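Local atomic coordinates of oxidoreductase, NAD-binding/iron-sulfur cluster-binding protein (Nitratireductor pacificus pht-3B, PDB entry 6ZXU), a protein that acts as a catabolic reductive dehalogenase, holding a cobalamin (B12) and two [4Fe-4S] clusters within a single chain. Residues T301-R305 with Q306-R310; E483-H486 with N487-I490; V560-G564 with Y565-K569. All coordinates share one frame; numbering follows the deposited sequence.

Contact 1: T301-R305 with Q306-R310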
ATOM      1  N   THR A 301      -3.850  24.853   4.757  1.00 18.62           N
ATOM      2  CA  THR A 301      -5.094  24.940   5.458  1.00 19.01           C
ATOM      3  C   THR A 301      -4.767  25.292   6.900  1.00 19.47           C
ATOM      4  O   THR A 301      -3.687  24.903   7.397  1.00 18.19           O
ATOM      5  CB  THR A 301      -5.883  23.585   5.400  1.00 20.39           C
ATOM      6  OG1 THR A 301      -5.018  22.444   5.684  1.00 16.20           O
ATOM      7  CG2 THR A 301      -6.495  23.394   4.062  1.00 23.76           C
ATOM      8  N   LEU A 302      -5.683  25.954   7.575  1.00 16.92           N
ATOM      9  CA  LEU A 302      -5.420  26.416   8.943  1.00 20.04           C
ATOM     10  C   LEU A 302      -5.264  25.310   9.982  1.00 19.12           C
ATOM     11  O   LEU A 302      -6.058  24.394  10.040  1.00 17.61           O
ATOM     12  CB  LEU A 302      -6.545  27.333   9.367  1.00 21.35           C
ATOM     13  CG  LEU A 302      -6.420  28.122  10.654  1.00 23.02           C
ATOM     14  CD1 LEU A 302      -5.196  29.025  10.660  1.00 22.83           C
ATOM     15  CD2 LEU A 302      -7.711  28.927  10.773  1.00 23.61           C
ATOM     16  N   VAL A 303      -4.178  25.340  10.739  1.00 20.14           N
ATOM     17  CA  VAL A 303      -3.938  24.425  11.868  1.00 19.05           C
ATOM     18  C   VAL A 303      -3.700  25.323  13.113  1.00 19.63           C
ATOM     19  O   VAL A 303      -2.772  26.162  13.146  1.00 19.48           O
ATOM     20  CB  VAL A 303      -2.713  23.526  11.614  1.00 19.09           C
ATOM     21  CG1 VAL A 303      -2.423  22.606  12.798  1.00 21.04           C
ATOM     22  CG2 VAL A 303      -2.926  22.716  10.346  1.00 20.39           C
ATOM     23  N   VAL A 304      -4.563  25.184  14.091  1.00 16.81           N
ATOM     24  CA  VAL A 304      -4.444  25.986  15.354  1.00 16.17           C
ATOM     25  C   VAL A 304      -4.089  24.998  16.457  1.00 16.52           C
ATOM     26  O   VAL A 304      -4.964  24.453  17.118  1.00 15.71           O
ATOM     27  CB  VAL A 304      -5.775  26.702  15.644  1.00 17.49           C
ATOM     28  CG1 VAL A 304      -5.596  27.648  16.857  1.00 21.27           C
ATOM     29  CG2 VAL A 304      -6.257  27.473  14.408  1.00 18.54           C
ATOM     30  N   ARG A 305      -2.786  24.795  16.664  1.00 15.81           N
ATOM     31  CA  ARG A 305      -2.332  23.746  17.549  1.00 17.01           C
ATOM     32  C   ARG A 305      -2.837  23.901  18.972  1.00 19.37           C
ATOM     33  O   ARG A 305      -3.189  22.896  19.636  1.00 17.00           O
ATOM     34  CB  ARG A 305      -0.837  23.700  17.587  1.00 18.71           C
ATOM     35  CG  ARG A 305      -0.215  23.219  16.306  1.00 21.96           C
ATOM     36  CD  ARG A 305       1.260  23.528  16.320  1.00 22.53           C
ATOM     37  NE  ARG A 305       1.899  22.800  15.277  1.00 24.23           N
ATOM     38  CZ  ARG A 305       1.790  23.110  13.994  1.00 27.60           C
ATOM     39  NH1 ARG A 305       1.033  24.126  13.568  1.00 25.86           N
ATOM     40  NH2 ARG A 305       2.395  22.334  13.132  1.00 27.52           N
ATOM     41  N   GLN A 306      -2.944  25.142  19.469  1.00 17.07           N
ATOM     42  CA  GLN A 306      -3.427  25.316  20.841  1.00 19.11           C
ATOM     43  C   GLN A 306      -4.883  24.952  21.005  1.00 19.36           C
ATOM     44  O   GLN A 306      -5.326  24.767  22.122  1.00 21.72           O
ATOM     45  CB  GLN A 306      -3.196  26.737  21.337  1.00 21.72           C
ATOM     46  CG  GLN A 306      -1.759  27.006  21.578  1.00 22.12           C
ATOM     47  CD  GLN A 306      -1.558  28.428  22.141  1.00 26.37           C
ATOM     48  OE1 GLN A 306      -1.460  29.372  21.395  1.00 26.95           O
ATOM     49  NE2 GLN A 306      -1.648  28.548  23.399  1.00 26.54           N
ATOM     50  N   GLU A 307      -5.632  24.781  19.912  1.00 16.70           N
ATOM     51  CA  GLU A 307      -7.033  24.432  20.017  1.00 17.97           C
ATOM     52  C   GLU A 307      -7.333  22.952  19.634  1.00 17.85           C
ATOM     53  O   GLU A 307      -8.484  22.564  19.570  1.00 18.94           O
ATOM     54  CB  GLU A 307      -7.844  25.352  19.157  1.00 17.81           C
ATOM     55  CG  GLU A 307      -7.767  26.804  19.633  1.00 24.28           C
ATOM     56  CD  GLU A 307      -8.564  27.832  18.754  1.00 31.44           C
ATOM     57  OE1 GLU A 307      -8.271  29.102  18.773  1.00 26.61           O
ATOM     58  OE2 GLU A 307      -9.484  27.378  17.989  1.00 30.56           O
ATOM     59  N   ILE A 308      -6.309  22.167  19.341  1.00 16.62           N
ATOM     60  CA  ILE A 308      -6.524  20.793  18.930  1.00 16.31           C
ATOM     61  C   ILE A 308      -6.549  19.890  20.178  1.00 18.70           C
ATOM     62  O   ILE A 308      -5.536  19.737  20.805  1.00 19.44           O
ATOM     63  CB  ILE A 308      -5.437  20.304  17.949  1.00 16.67           C
ATOM     64  CG1 ILE A 308      -5.424  21.099  16.681  1.00 14.40           C
ATOM     65  CG2 ILE A 308      -5.678  18.848  17.647  1.00 16.78           C
ATOM     66  CD1 ILE A 308      -4.241  20.831  15.762  1.00 16.47           C
ATOM     67  N   GLN A 309      -7.671  19.275  20.470  1.00 17.84           N
ATOM     68  CA  GLN A 309      -7.741  18.328  21.566  1.00 21.67           C
ATOM     69  C   GLN A 309      -7.363  16.942  21.096  1.00 22.51           C
ATOM     70  O   GLN A 309      -7.635  16.553  19.954  1.00 21.89           O
ATOM     71  CB  GLN A 309      -9.108  18.241  22.138  1.00 23.75           C
ATOM     72  CG  GLN A 309      -9.607  19.457  22.808  1.00 29.29           C
ATOM     73  CD  GLN A 309     -11.104  19.261  23.225  1.00 39.85           C
ATOM     74  OE1 GLN A 309     -11.965  20.078  22.913  1.00 49.59           O
ATOM     75  NE2 GLN A 309     -11.402  18.173  23.895  1.00 47.23           N
ATOM     76  N   ARG A 310      -6.671  16.199  21.956  1.00 17.28           N
ATOM     77  CA  ARG A 310      -6.337  14.793  21.713  1.00 18.68           C
ATOM     78  C   ARG A 310      -7.609  13.908  21.978  1.00 19.95           C
ATOM     79  O   ARG A 310      -8.463  14.249  22.775  1.00 21.42           O
ATOM     80  CB  ARG A 310      -5.121  14.367  22.544  1.00 19.64           C
ATOM     81  CG  ARG A 310      -3.839  14.968  22.036  1.00 17.22           C
ATOM     82  CD  ARG A 310      -2.692  14.760  22.980  1.00 20.56           C
ATOM     83  NE  ARG A 310      -2.368  13.345  23.125  1.00 17.71           N
ATOM     84  CZ  ARG A 310      -1.475  12.871  23.962  1.00 19.93           C
ATOM     85  NH1 ARG A 310      -0.866  13.678  24.780  1.00 20.51           N
ATOM     86  NH2 ARG A 310      -1.270  11.585  24.071  1.00 20.01           N
TER
HETATM   87  O   HOH W   1      -2.589  21.070  21.441  1.00 40.70           O
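V304 and E307 meet across a short 3-10 turn through both backbone and side chain. Two backbone hydrogen bonds of the i to i+3 kind close the turn: E307 N gives its hydrogen to V304 O at 2.9 Å, and I308 N reaches R305 O at 3.2 Å, the second straighter (168° at the hydrogen). R305 O is gripped a second time by a water at 2.6 Å, which also donates, at longer range, to I308 O.

Van der Waals contact flanks these bonds. CG1 of V304 lies against the carboxylate end of E307, 3.5 Å from its CD, because chi1 of -174° swings this methyl opposite the backbone N. I308 crosses V303 at a slant in an apolar contact, its CD1 3.9 Å from V303 CG1, and its CG1 packs on V304 O. The charged ends have partners elsewhere, R305 NE in a salt bridge with E401 and E307 OE1 in one with R719.

V303 touches the cobalamin. The turn sits at the surface in the loop between strand 294-295 and helix 317-323; L302, V304 and E307 pack on helix 713-721, and the backbones of L302 and V304 hydrogen-bond to those of E566 and G564, in the hairpin of strands 560-562 and 565-567.

Contact 2: E483-H486 with N487-I490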
ATOM      1  N   GLU A 483      -0.599   4.230  17.749  1.00 14.83           N
ATOM      2  CA  GLU A 483      -0.817   5.215  18.798  1.00 14.57           C
ATOM      3  C   GLU A 483      -0.823   6.676  18.312  1.00 15.84           C
ATOM      4  O   GLU A 483      -0.931   7.586  19.106  1.00 13.97           O
ATOM      5  CB  GLU A 483       0.165   4.951  19.919  1.00 14.81           C
ATOM      6  CG  GLU A 483      -0.266   3.664  20.606  1.00 18.09           C
ATOM      7  CD  GLU A 483       0.593   3.228  21.811  1.00 21.79           C
ATOM      8  OE1 GLU A 483       1.707   3.711  22.002  1.00 20.25           O
ATOM      9  OE2 GLU A 483       0.117   2.349  22.544  1.00 24.32           O
ATOM     10  N   VAL A 484      -0.640   6.900  16.983  1.00 13.05           N
ATOM     11  CA  VAL A 484      -0.670   8.219  16.393  1.00 14.22           C
ATOM     12  C   VAL A 484      -1.737   8.228  15.294  1.00 15.76           C
ATOM     13  O   VAL A 484      -2.023   7.202  14.713  1.00 14.42           O
ATOM     14  CB  VAL A 484       0.660   8.678  15.807  1.00 16.13           C
ATOM     15  CG1 VAL A 484       1.728   8.644  16.867  1.00 17.27           C
ATOM     16  CG2 VAL A 484       1.097   7.874  14.605  1.00 16.31           C
ATOM     17  N   ILE A 485      -2.337   9.391  15.084  1.00 15.27           N
ATOM     18  CA  ILE A 485      -3.196   9.632  13.936  1.00 15.26           C
ATOM     19  C   ILE A 485      -2.325   9.991  12.750  1.00 13.48           C
ATOM     20  O   ILE A 485      -1.540  10.959  12.803  1.00 13.79           O
ATOM     21  CB  ILE A 485      -4.184  10.712  14.242  1.00 15.74           C
ATOM     22  CG1 ILE A 485      -4.878  10.355  15.554  1.00 18.40           C
ATOM     23  CG2 ILE A 485      -5.147  10.892  13.082  1.00 17.30           C
ATOM     24  CD1 ILE A 485      -5.499  11.561  16.230  1.00 21.04           C
ATOM     25  N   HIS A 486      -2.436   9.255  11.654  1.00 12.40           N
ATOM     26  CA  HIS A 486      -1.511   9.432  10.562  1.00 11.86           C
ATOM     27  C   HIS A 486      -1.720  10.724   9.820  1.00 11.86           C
ATOM     28  O   HIS A 486      -0.759  11.332   9.394  1.00 13.60           O
ATOM     29  CB  HIS A 486      -1.588   8.300   9.553  1.00 14.39           C
ATOM     30  CG  HIS A 486      -1.136   6.977  10.094  1.00 15.92           C
ATOM     31  ND1 HIS A 486      -0.631   5.992   9.288  1.00 15.80           N
ATOM     32  CD2 HIS A 486      -1.109   6.487  11.340  1.00 16.14           C
ATOM     33  CE1 HIS A 486      -0.325   4.931  10.020  1.00 16.11           C
ATOM     34  NE2 HIS A 486      -0.652   5.187  11.260  1.00 16.05           N
ATOM     35  N   ASN A 487      -2.951  11.144   9.658  1.00 13.85           N
ATOM     36  CA  ASN A 487      -3.213  12.300   8.803  1.00 13.72           C
ATOM     37  C   ASN A 487      -2.350  13.514   9.041  1.00 12.73           C
ATOM     38  O   ASN A 487      -1.793  14.063   8.082  1.00 10.82           O
ATOM     39  CB  ASN A 487      -4.685  12.679   8.873  1.00 14.31           C
ATOM     40  CG  ASN A 487      -5.557  11.518   8.431  1.00 19.22           C
ATOM     41  OD1 ASN A 487      -5.469  10.431   8.995  1.00 20.42           O
ATOM     42  ND2 ASN A 487      -6.398  11.762   7.498  1.00 16.24           N
ATOM     43  N   PRO A 488      -2.287  14.026  10.291  1.00 12.51           N
ATOM     44  CA  PRO A 488      -1.519  15.276  10.468  1.00 13.13           C
ATOM     45  C   PRO A 488      -0.030  15.091  10.215  1.00 13.48           C
ATOM     46  O   PRO A 488       0.622  16.006   9.749  1.00 13.09           O
ATOM     47  CB  PRO A 488      -1.792  15.604  11.919  1.00 13.46           C
ATOM     48  CG  PRO A 488      -2.248  14.420  12.564  1.00 12.79           C
ATOM     49  CD  PRO A 488      -2.964  13.620  11.525  1.00 13.96           C
ATOM     50  N   ALA A 489       0.483  13.873  10.443  1.00 13.64           N
ATOM     51  CA  ALA A 489       1.845  13.556  10.049  1.00 12.38           C
ATOM     52  C   ALA A 489       2.054  13.532   8.549  1.00 14.23           C
ATOM     53  O   ALA A 489       3.047  14.065   8.055  1.00 15.41           O
ATOM     54  CB  ALA A 489       2.262  12.260  10.685  1.00 14.16           C
ATOM     55  N   ILE A 490       1.120  12.993   7.792  1.00 11.84           N
ATOM     56  CA  ILE A 490       1.176  13.059   6.318  1.00 14.59           C
ATOM     57  C   ILE A 490       1.212  14.541   5.881  1.00 14.30           C
ATOM     58  O   ILE A 490       1.995  14.912   5.013  1.00 11.98           O
ATOM     59  CB  ILE A 490      -0.002  12.340   5.644  1.00 12.05           C
ATOM     60  CG1 ILE A 490       0.024  10.852   6.003  1.00 11.79           C
ATOM     61  CG2 ILE A 490       0.044  12.496   4.150  1.00 11.60           C
ATOM     62  CD1 ILE A 490      -1.330  10.205   5.733  1.00 15.38           C
TER
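H486 and I490 are joined by an i to i+4 helical hydrogen bond near the beginning of helix 486-492. I490 N donates to H486 O at 3.0 Å, 163° at the hydrogen. A489 CB and I490 CG1 also touch this oxygen, at 3.4 and 3.5 Å.

Apolar contact links the incoming loop to the turn. I485 and P488 cross at a slant, CG2 of the isoleucine 3.8 Å from CD of the proline ring. A chi1 of -51° puts CG1 of I485 beside the backbone N and thereby leaves CG2 opposite that nitrogen, on the carbonyl side, where the chain runs on into the helix. P488 CD also rests on I485 O at 3.3 Å; a proline, which has no N-H to give, fits readily near the start of a helix.

The polar ends find partners outside these two segments. The H486 imidazole is held at both nitrogens, ND1 with S516 OG and NE2 with S482 OG, which should fix the ring's rotation, and V484 O lies in its plane at the edge. N487 ND2 bonds D503 O, and the N487 side chain approaches the cobalamin closely.

All six touching residues are buried. The backbone N of H486 donates to a cobalamin oxygen and V484 O takes a weak bond from a cobalamin nitrogen: a loop-to-helix N-terminus that offers its main chain to the cofactor and forms part of the wall of the cobalamin pocket.

Contact 3: V560-G564 with Y565-K569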
ATOM      1  N   VAL A 560     -14.802  23.563   6.887  1.00 17.33           N
ATOM      2  CA  VAL A 560     -15.215  23.978   8.206  1.00 16.61           C
ATOM      3  C   VAL A 560     -14.024  23.831   9.175  1.00 17.15           C
ATOM      4  O   VAL A 560     -13.010  23.170   8.877  1.00 16.34           O
ATOM      5  CB  VAL A 560     -16.413  23.157   8.758  1.00 16.72           C
ATOM      6  CG1 VAL A 560     -17.649  23.373   7.906  1.00 20.48           C
ATOM      7  CG2 VAL A 560     -16.131  21.659   8.840  1.00 16.21           C
ATOM      8  N   MET A 561     -14.163  24.464  10.331  1.00 17.19           N
ATOM      9  CA  MET A 561     -13.232  24.202  11.429  1.00 18.84           C
ATOM     10  C   MET A 561     -13.742  22.982  12.186  1.00 18.29           C
ATOM     11  O   MET A 561     -14.944  22.843  12.421  1.00 17.92           O
ATOM     12  CB  MET A 561     -13.177  25.455  12.383  1.00 21.41           C
ATOM     13  CG  MET A 561     -12.574  26.708  11.776  1.00 19.24           C
ATOM     14  SD  MET A 561     -11.009  26.474  10.928  1.00 22.00           S
ATOM     15  CE  MET A 561      -9.937  26.069  12.296  1.00 22.59           C
ATOM     16  N   PHE A 562     -12.813  22.157  12.599  1.00 15.81           N
ATOM     17  CA  PHE A 562     -13.100  20.916  13.304  1.00 15.03           C
ATOM     18  C   PHE A 562     -11.911  20.690  14.228  1.00 14.69           C
ATOM     19  O   PHE A 562     -10.817  20.534  13.754  1.00 15.17           O
ATOM     20  CB  PHE A 562     -13.222  19.746  12.251  1.00 14.42           C
ATOM     21  CG  PHE A 562     -13.427  18.379  12.837  1.00 14.01           C
ATOM     22  CD1 PHE A 562     -12.351  17.538  13.155  1.00 15.74           C
ATOM     23  CD2 PHE A 562     -14.698  17.920  13.098  1.00 14.17           C
ATOM     24  CE1 PHE A 562     -12.562  16.344  13.749  1.00 14.21           C
ATOM     25  CE2 PHE A 562     -14.906  16.710  13.711  1.00 13.66           C
ATOM     26  CZ  PHE A 562     -13.823  15.904  14.007  1.00 14.14           C
ATOM     27  N   ASN A 563     -12.155  20.682  15.549  1.00 14.77           N
ATOM     28  CA  ASN A 563     -11.164  20.358  16.567  1.00 13.54           C
ATOM     29  C   ASN A 563      -9.894  21.107  16.303  1.00 13.34           C
ATOM     30  O   ASN A 563      -8.792  20.548  16.380  1.00 13.94           O
ATOM     31  CB  ASN A 563     -10.890  18.861  16.645  1.00 12.80           C
ATOM     32  CG  ASN A 563     -10.013  18.466  17.856  1.00 13.82           C
ATOM     33  OD1 ASN A 563      -9.971  19.159  18.864  1.00 16.61           O
ATOM     34  ND2 ASN A 563      -9.371  17.370  17.755  1.00 13.45           N
ATOM     35  N   GLY A 564     -10.017  22.427  16.027  1.00 14.09           N
ATOM     36  CA  GLY A 564      -8.851  23.256  15.852  1.00 13.73           C
ATOM     37  C   GLY A 564      -8.193  23.357  14.514  1.00 14.48           C
ATOM     38  O   GLY A 564      -7.163  23.977  14.383  1.00 16.10           O
ATOM     39  N   TYR A 565      -8.714  22.678  13.482  1.00 15.37           N
ATOM     40  CA  TYR A 565      -8.137  22.751  12.149  1.00 14.85           C
ATOM     41  C   TYR A 565      -9.211  22.817  11.081  1.00 14.56           C
ATOM     42  O   TYR A 565     -10.285  22.362  11.246  1.00 15.47           O
ATOM     43  CB  TYR A 565      -7.134  21.600  11.875  1.00 14.87           C
ATOM     44  CG  TYR A 565      -7.705  20.221  12.178  1.00 15.03           C
ATOM     45  CD1 TYR A 565      -7.592  19.654  13.430  1.00 13.93           C
ATOM     46  CD2 TYR A 565      -8.326  19.535  11.229  1.00 14.70           C
ATOM     47  CE1 TYR A 565      -8.154  18.443  13.724  1.00 15.69           C
ATOM     48  CE2 TYR A 565      -8.857  18.311  11.469  1.00 14.59           C
ATOM     49  CZ  TYR A 565      -8.760  17.749  12.702  1.00 16.47           C
ATOM     50  OH  TYR A 565      -9.299  16.527  12.945  1.00 15.91           O
ATOM     51  N   GLU A 566      -8.818  23.348   9.936  1.00 16.63           N
ATOM     52  CA  GLU A 566      -9.658  23.535   8.779  1.00 17.70           C
ATOM     53  C   GLU A 566      -9.629  22.219   7.935  1.00 16.75           C
ATOM     54  O   GLU A 566      -8.556  21.674   7.612  1.00 14.92           O
ATOM     55  CB  GLU A 566      -9.088  24.681   7.933  1.00 19.56           C
ATOM     56  CG  GLU A 566      -9.771  24.936   6.601  1.00 19.68           C
ATOM     57  CD  GLU A 566      -9.105  26.065   5.773  1.00 26.34           C
ATOM     58  OE1 GLU A 566      -7.948  26.533   6.083  1.00 22.27           O
ATOM     59  OE2 GLU A 566      -9.737  26.425   4.744  1.00 30.15           O
ATOM     60  N   ILE A 567     -10.800  21.768   7.526  1.00 17.01           N
ATOM     61  CA  ILE A 567     -10.930  20.500   6.846  1.00 15.84           C
ATOM     62  C   ILE A 567     -12.274  20.458   6.115  1.00 17.35           C
ATOM     63  O   ILE A 567     -13.199  21.174   6.459  1.00 14.69           O
ATOM     64  CB  ILE A 567     -10.801  19.370   7.907  1.00 18.25           C
ATOM     65  CG1 ILE A 567     -10.413  18.066   7.203  1.00 22.91           C
ATOM     66  CG2 ILE A 567     -12.026  19.272   8.788  1.00 16.20           C
ATOM     67  CD1 ILE A 567      -9.782  17.048   8.073  1.00 26.68           C
ATOM     68  N   TRP A 568     -12.363  19.609   5.088  1.00 16.86           N
ATOM     69  CA  TRP A 568     -13.654  19.187   4.537  1.00 14.95           C
ATOM     70  C   TRP A 568     -14.090  17.951   5.346  1.00 19.15           C
ATOM     71  O   TRP A 568     -13.511  16.886   5.179  1.00 25.19           O
ATOM     72  CB  TRP A 568     -13.539  18.772   3.061  1.00 15.99           C
ATOM     73  CG  TRP A 568     -13.622  19.918   2.041  1.00 15.10           C
ATOM     74  CD1 TRP A 568     -14.742  20.604   1.695  1.00 15.07           C
ATOM     75  CD2 TRP A 568     -12.566  20.455   1.269  1.00 15.13           C
ATOM     76  NE1 TRP A 568     -14.449  21.557   0.781  1.00 16.13           N
ATOM     77  CE2 TRP A 568     -13.103  21.498   0.500  1.00 15.03           C
ATOM     78  CE3 TRP A 568     -11.205  20.214   1.207  1.00 15.54           C
ATOM     79  CZ2 TRP A 568     -12.341  22.247  -0.408  1.00 16.90           C
ATOM     80  CZ3 TRP A 568     -10.458  20.924   0.311  1.00 13.55           C
ATOM     81  CH2 TRP A 568     -11.013  21.973  -0.459  1.00 16.18           C
ATOM     82  N   LYS A 569     -15.032  18.072   6.238  1.00 18.71           N
ATOM     83  CA  LYS A 569     -15.350  16.945   7.112  1.00 15.36           C
ATOM     84  C   LYS A 569     -16.393  16.075   6.459  1.00 15.04           C
ATOM     85  O   LYS A 569     -17.513  16.510   6.155  1.00 16.10           O
ATOM     86  CB  LYS A 569     -15.803  17.398   8.537  1.00 15.36           C
ATOM     87  CG  LYS A 569     -15.745  16.233   9.537  1.00 15.52           C
ATOM     88  CD  LYS A 569     -14.279  15.970   9.878  1.00 19.09           C
ATOM     89  CE  LYS A 569     -14.046  14.590  10.297  1.00 23.52           C
ATOM     90  NZ  LYS A 569     -12.592  14.373  10.482  1.00 20.75           N
TER
HETATM   91  O   HOH W   2      -9.160  15.436  15.470  1.00 14.07           O
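This is a tight beta hairpin with a two-residue loop, N563 and G564: strands 560-562 and 565-567 joined by a type I' turn, in the 4Fe-4S dicluster part of the chain and beside the cobalamin. V560 pairs with I567, and F562 with Y565, in hydrogen-bonded pairs: V560 N to I567 O, I567 N to V560 O and F562 N to Y565 O are 2.9 Å, and Y565 N to F562 O 3.0 Å. M561 and E566 form the non-hydrogen-bonded pair between them, where SD of the folded methionine lies 4.0 Å from E566 CB.

V560, F562, Y565 and I567 share the other face. F562 O sits over the centre of the Y565 ring; chi1 of 52° tucks that ring between its own backbone N and carbonyl carbon, back over the turn. The two aromatic rings meet obliquely, planes at 68°, and Y565 OH lies at the phenylalanine's edge, 3.2 Å from CD1. Over one F562 face runs K569: CD makes a CH-pi contact 3.8 Å from the ring centre, and NZ a cation-pi contact at 4.2 Å.

A water bridges N563 ND2 and Y565 OH; N563 OD1 accepts from Q309 N. K569 NZ forms salt bridges with D503 and a cobalamin oxygen, while Y565 OH hydrogen-bonds another. The hairpin thus walls the cobalamin site, the lysine that meets the cofactor lying over the F562 ring.

Along the chain the contacts follow in series, the turn at 301-310, the loop and helix start at 483-490, then the hairpin at 560-569, yet all lie on one side of the chain's centre and each contributes to one cobalamin pocket, contact 1 through V303 alone. Contacts 1 and 3 touch, their centres about 9 Å apart: L302 N and Q309 N probably hydrogen-bond to E566 OE1 and N563 OD1, and both pack against helix 713-721. Contact 2 stands apart, its centre about 14 Å from that of contact 1 and 15 Å from that of contact 3, with nearest atoms about 6 Å away in each case. Segments far apart in sequence thereby converge on one cofactor.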